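Local coordinates for protein EmGH1 (Erythrobacter marinus, PDB 5Z87) that hydrolyses beta-glucosides as a beta-glucosidase of glycosyl hydrolase family 3, at the interface of chains A and B. Sequence-based numbering; all coordinates share one arbitrary frame. Chains: chain A/B, EmGH1.

Contact 1: the interface of chains A and B. Residues chain A 634-637, 651; chain B 189, 243, 245.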
# COMPACT_ATOMS: atom_id res chain seq x y z
N GLY A 634 -2.05 -11.14 -0.03
CA GLY A 634 -1.51 -10.62 1.22
C GLY A 634 -0.04 -10.26 1.17
O GLY A 634 0.48 -9.65 2.11
N GLN A 635 0.65 -10.60 0.08
CA GLN A 635 2.05 -10.27 -0.11
C GLN A 635 2.26 -9.03 -0.99
O GLN A 635 3.41 -8.73 -1.34
CB GLN A 635 2.79 -11.48 -0.70
CG GLN A 635 2.42 -12.79 -0.00
CD GLN A 635 3.38 -13.92 -0.28
OE1 GLN A 635 4.13 -13.89 -1.26
NE2 GLN A 635 3.40 -14.91 0.59
N LEU A 636 1.19 -8.32 -1.35
CA LEU A 636 1.36 -7.12 -2.17
C LEU A 636 2.00 -6.00 -1.35
O LEU A 636 1.69 -5.84 -0.16
CB LEU A 636 0.01 -6.67 -2.73
CG LEU A 636 -0.63 -7.60 -3.76
CD1 LEU A 636 -1.99 -7.08 -4.18
CD2 LEU A 636 0.26 -7.76 -4.97
N PRO A 637 2.88 -5.19 -1.95
CA PRO A 637 3.28 -5.25 -3.36
C PRO A 637 4.39 -6.23 -3.61
O PRO A 637 5.19 -6.48 -2.69
CB PRO A 637 3.77 -3.82 -3.64
CG PRO A 637 4.22 -3.31 -2.36
CD PRO A 637 3.38 -3.97 -1.28
N TYR A 651 7.35 -13.43 4.97
CA TYR A 651 6.13 -13.64 5.75
C TYR A 651 6.24 -14.93 6.55
O TYR A 651 6.77 -15.94 6.07
CB TYR A 651 4.91 -13.68 4.83
CG TYR A 651 4.62 -12.34 4.18
CD1 TYR A 651 4.02 -11.32 4.91
CD2 TYR A 651 4.96 -12.09 2.85
CE1 TYR A 651 3.74 -10.10 4.33
CE2 TYR A 651 4.69 -10.88 2.27
CZ TYR A 651 4.09 -9.88 3.01
OH TYR A 651 3.84 -8.65 2.42
N ARG B 189 -0.81 -6.42 8.95
CA ARG B 189 0.13 -7.48 8.60
C ARG B 189 1.43 -7.35 9.37
O ARG B 189 2.13 -8.35 9.57
CB ARG B 189 0.43 -7.45 7.10
CG ARG B 189 -0.77 -7.80 6.21
CD ARG B 189 -0.36 -7.71 4.74
NE ARG B 189 -0.26 -6.32 4.32
CZ ARG B 189 0.03 -5.94 3.08
NH1 ARG B 189 0.27 -6.86 2.15
NH2 ARG B 189 0.10 -4.65 2.78
N GLY B 243 3.60 -3.74 2.27
CA GLY B 243 3.44 -5.15 2.47
C GLY B 243 3.30 -5.57 3.90
O GLY B 243 3.21 -6.78 4.17
N ARG B 245 5.72 -5.47 5.75
CA ARG B 245 6.99 -6.16 5.95
C ARG B 245 7.93 -5.26 6.75
O ARG B 245 8.21 -4.13 6.35
CB ARG B 245 7.60 -6.54 4.61
CG ARG B 245 6.63 -7.33 3.73
CD ARG B 245 7.30 -7.85 2.49
NE ARG B 245 7.48 -6.82 1.48
CZ ARG B 245 6.66 -6.62 0.44
NH1 ARG B 245 5.60 -7.39 0.27
NH2 ARG B 245 6.93 -5.66 -0.44

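Contact 2: the interface of chains A and B. Residues chain A 242, 247, 249, 283, 285-286; chain B 639, 642-643, 645-646, 719.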
# COMPACT_ATOMS: atom_id res chain seq x y z
N ILE A 242 -4.66 3.14 -3.48
CA ILE A 242 -4.54 2.20 -2.37
C ILE A 242 -5.65 1.16 -2.45
O ILE A 242 -6.73 1.41 -3.01
CB ILE A 242 -4.55 2.91 -1.00
CG1 ILE A 242 -5.86 3.69 -0.80
CG2 ILE A 242 -3.31 3.75 -0.83
CD1 ILE A 242 -5.95 4.42 0.57
N PHE A 247 -10.24 4.96 -8.14
CA PHE A 247 -10.42 6.32 -7.65
C PHE A 247 -9.64 6.61 -6.35
O PHE A 247 -9.55 7.77 -5.96
CB PHE A 247 -11.90 6.71 -7.39
CG PHE A 247 -12.72 6.93 -8.63
CD1 PHE A 247 -13.38 5.86 -9.23
CD2 PHE A 247 -12.87 8.21 -9.15
CE1 PHE A 247 -14.16 6.05 -10.36
CE2 PHE A 247 -13.65 8.42 -10.29
CZ PHE A 247 -14.29 7.34 -10.90
N PRO A 249 -6.79 7.28 -3.40
CA PRO A 249 -5.55 8.06 -3.46
C PRO A 249 -4.35 7.17 -3.71
O PRO A 249 -4.33 5.98 -3.38
CB PRO A 249 -5.46 8.72 -2.08
CG PRO A 249 -6.89 8.80 -1.63
CD PRO A 249 -7.50 7.49 -2.12
N GLU A 283 -6.09 11.57 -6.40
CA GLU A 283 -5.35 12.58 -5.66
C GLU A 283 -4.05 11.97 -5.15
O GLU A 283 -3.95 10.76 -4.94
CB GLU A 283 -6.17 13.08 -4.46
CG GLU A 283 -6.29 11.99 -3.39
CD GLU A 283 -6.26 12.49 -1.95
OE1 GLU A 283 -5.18 12.41 -1.35
OE2 GLU A 283 -7.32 12.87 -1.40
N ASP A 285 -1.58 12.92 -1.88
CA ASP A 285 -1.37 13.76 -0.70
C ASP A 285 -2.39 14.89 -0.65
O ASP A 285 -2.07 16.02 -0.29
CB ASP A 285 0.05 14.30 -0.66
CG ASP A 285 0.53 14.59 0.75
OD1 ASP A 285 0.05 13.92 1.69
OD2 ASP A 285 1.38 15.51 0.93
N GLY A 286 -3.63 14.59 -1.05
CA GLY A 286 -4.72 15.54 -1.01
C GLY A 286 -4.89 16.44 -2.22
O GLY A 286 -5.82 17.26 -2.24
N TYR B 639 -8.16 1.56 7.41
CA TYR B 639 -8.29 2.49 8.53
C TYR B 639 -9.40 3.50 8.26
O TYR B 639 -9.62 3.92 7.11
CB TYR B 639 -6.97 3.21 8.81
CG TYR B 639 -6.34 3.88 7.61
CD1 TYR B 639 -6.74 5.15 7.22
CD2 TYR B 639 -5.34 3.24 6.87
CE1 TYR B 639 -6.16 5.78 6.10
CE2 TYR B 639 -4.74 3.87 5.76
CZ TYR B 639 -5.17 5.14 5.38
OH TYR B 639 -4.61 5.77 4.28
N GLN B 642 -10.44 7.41 5.90
CA GLN B 642 -10.16 7.43 4.47
C GLN B 642 -10.48 8.81 3.90
O GLN B 642 -11.35 9.52 4.41
CB GLN B 642 -10.99 6.36 3.75
CG GLN B 642 -10.69 4.92 4.14
CD GLN B 642 -9.37 4.45 3.59
OE1 GLN B 642 -9.04 4.71 2.44
NE2 GLN B 642 -8.58 3.75 4.42
N LYS B 643 -9.77 9.17 2.82
CA LYS B 643 -10.16 10.31 1.98
C LYS B 643 -11.52 10.00 1.36
O LYS B 643 -11.96 8.84 1.40
CB LYS B 643 -9.12 10.56 0.88
CG LYS B 643 -7.71 10.91 1.38
CD LYS B 643 -7.73 12.07 2.36
CE LYS B 643 -6.32 12.54 2.67
NZ LYS B 643 -5.66 13.18 1.48
N THR B 645 -12.24 9.42 -1.53
CA THR B 645 -12.02 8.41 -2.55
C THR B 645 -11.42 7.13 -2.00
O THR B 645 -11.28 6.16 -2.76
CB THR B 645 -11.08 8.97 -3.63
OG1 THR B 645 -9.91 9.53 -3.02
CG2 THR B 645 -11.76 10.03 -4.47
N GLY B 646 -11.07 7.09 -0.71
CA GLY B 646 -10.23 6.01 -0.21
C GLY B 646 -10.90 4.66 -0.31
O GLY B 646 -10.31 3.69 -0.77
N ALA B 719 -7.72 17.55 0.05
CA ALA B 719 -8.78 16.62 0.43
C ALA B 719 -8.48 16.02 1.79
O ALA B 719 -7.35 15.59 2.06
CB ALA B 719 -8.93 15.51 -0.61
O HOH W 1 -8.16 9.66 -4.89
O HOH W 2 -9.83 12.19 -2.36
O HOH W 3 -3.12 14.21 2.47

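Contact 1: the interface of chains A and B
Two arginines of chain B, B:Arg189 and B:Arg245, reach into the A:Gly634 to A:Pro637 segment and bond to its backbone carbonyls, in a polar patch of the two-fold interface between two copies of the enzyme. NH1 of B:Arg189 serves two of them. It lies 2.8 Å from the O of A:Gly634, which sits in the guanidinium plane although the donor stands well above the plane of that carbonyl, and 2.9 Å from the O of A:Leu636, which it meets in the carbonyl plane. B:Arg245 closes end-on over A:Pro637, whose O accepts from both NH2, at 3.0 Å, and NH1. A bend at chi3 (-77°) turns this guanidinium toward the carbonyl; NH1 also comes near the O of A:Gln635, a weak bond at best.

The phenol of A:Tyr651 adds a side-chain partner. Its OH donates to the O of B:Gly243 at 2.6 Å, in the carbonyl plane and on a lone pair, and accepts from NH1 of B:Arg245 at 3.1 Å. Ring and guanidinium planes stand 83° apart. An alanine in place of B:Arg245 would probably leave the A:Pro637 carbonyl without these two donors and the tyrosine hydroxyl without the guanidinium that meets it.

Apolar packing is slight: CG of B:Arg245 lies against CZ of A:Tyr651 at 3.7 Å, and CD of A:Pro637 approaches CA of B:Gly243. B:Gly243 also lies over the B:Arg189 guanidinium within its own chain.

In the fold, the chain A segment runs from 3-10 helix 633-635 through the cis peptide bond before A:Pro637, while B:Gly243 belongs to 3-10 helix 242-244 of the family 3 N-terminal domain, in which both arginines also lie.

Contact 2: the interface of chains A and B
OE1 of A:Glu283 is gripped from both chains. NZ of B:Lys643 reaches it at 3.0 Å on the syn lone pair, forming a salt bridge, while the backbone N of A:Gly286 comes from above the carboxylate plane at 2.7 Å. The glycine N-H fixes the carboxylate within chain A, while the lysine ties it to chain B, and their combined pull would be expected to stabilise its negative charge. The glutamate and lysine side chains cross at about a right angle. B:Lys643 is bent at chi2 (-53°) and again at chi4, which turns its ammonium toward the carboxylate and back to the O of B:Ala719 in its own chain, 3.0 Å from NZ. Water 3 connects NZ with OD1 of A:Asp285, although the water-to-carboxylate leg is long.

Beside the salt bridge, the backbone N of B:Ala719 donates to the O of A:Gly286 at 3.0 Å, in the carbonyl plane and nearly straight (167° at H). B:Ala719 is thus joined to A:Gly286 through its N and to B:Lys643 through its O.

A:Pro249 presents its ring to chain B: CD packs on CA of B:Gly646 at 3.6 Å, and CG lies against CG of B:Lys643. Farther along, the CD1 methyl tip of A:Ile242 approaches the amide oxygen OE1 of B:Gln642. Within chain B, NE2 of that amide bonds to the O of B:Tyr639 and lies over the centre of the tyrosine ring.

Two waters bridge OG1 of B:Thr645 to chain A: water 1 to the O of A:Phe247 and, at longer range, the N of A:Glu283; water 2, 2.7 Å from the threonine OG1, to OE2 of A:Glu283.

The C-alpha centres of contact 1 and contact 2 are about 20 Å apart. Both pair the same two regions with the chains' roles exchanged: 3-10 helix 242-244 and its surroundings come from chain B in contact 1 and from chain A in contact 2, facing residues 634-637 and 651 of chain A or residues 639, 642, 643, 645, 646 and 719 of chain B. Because the interface is two-fold symmetric, each contact recurs with the chains exchanged, and each chain uses neighbouring sequence stretches, 634-637 and 639-646, in the two contacts. The reciprocal pairing is consistent with a dimer, although the structure alone does not show that it forms in solution.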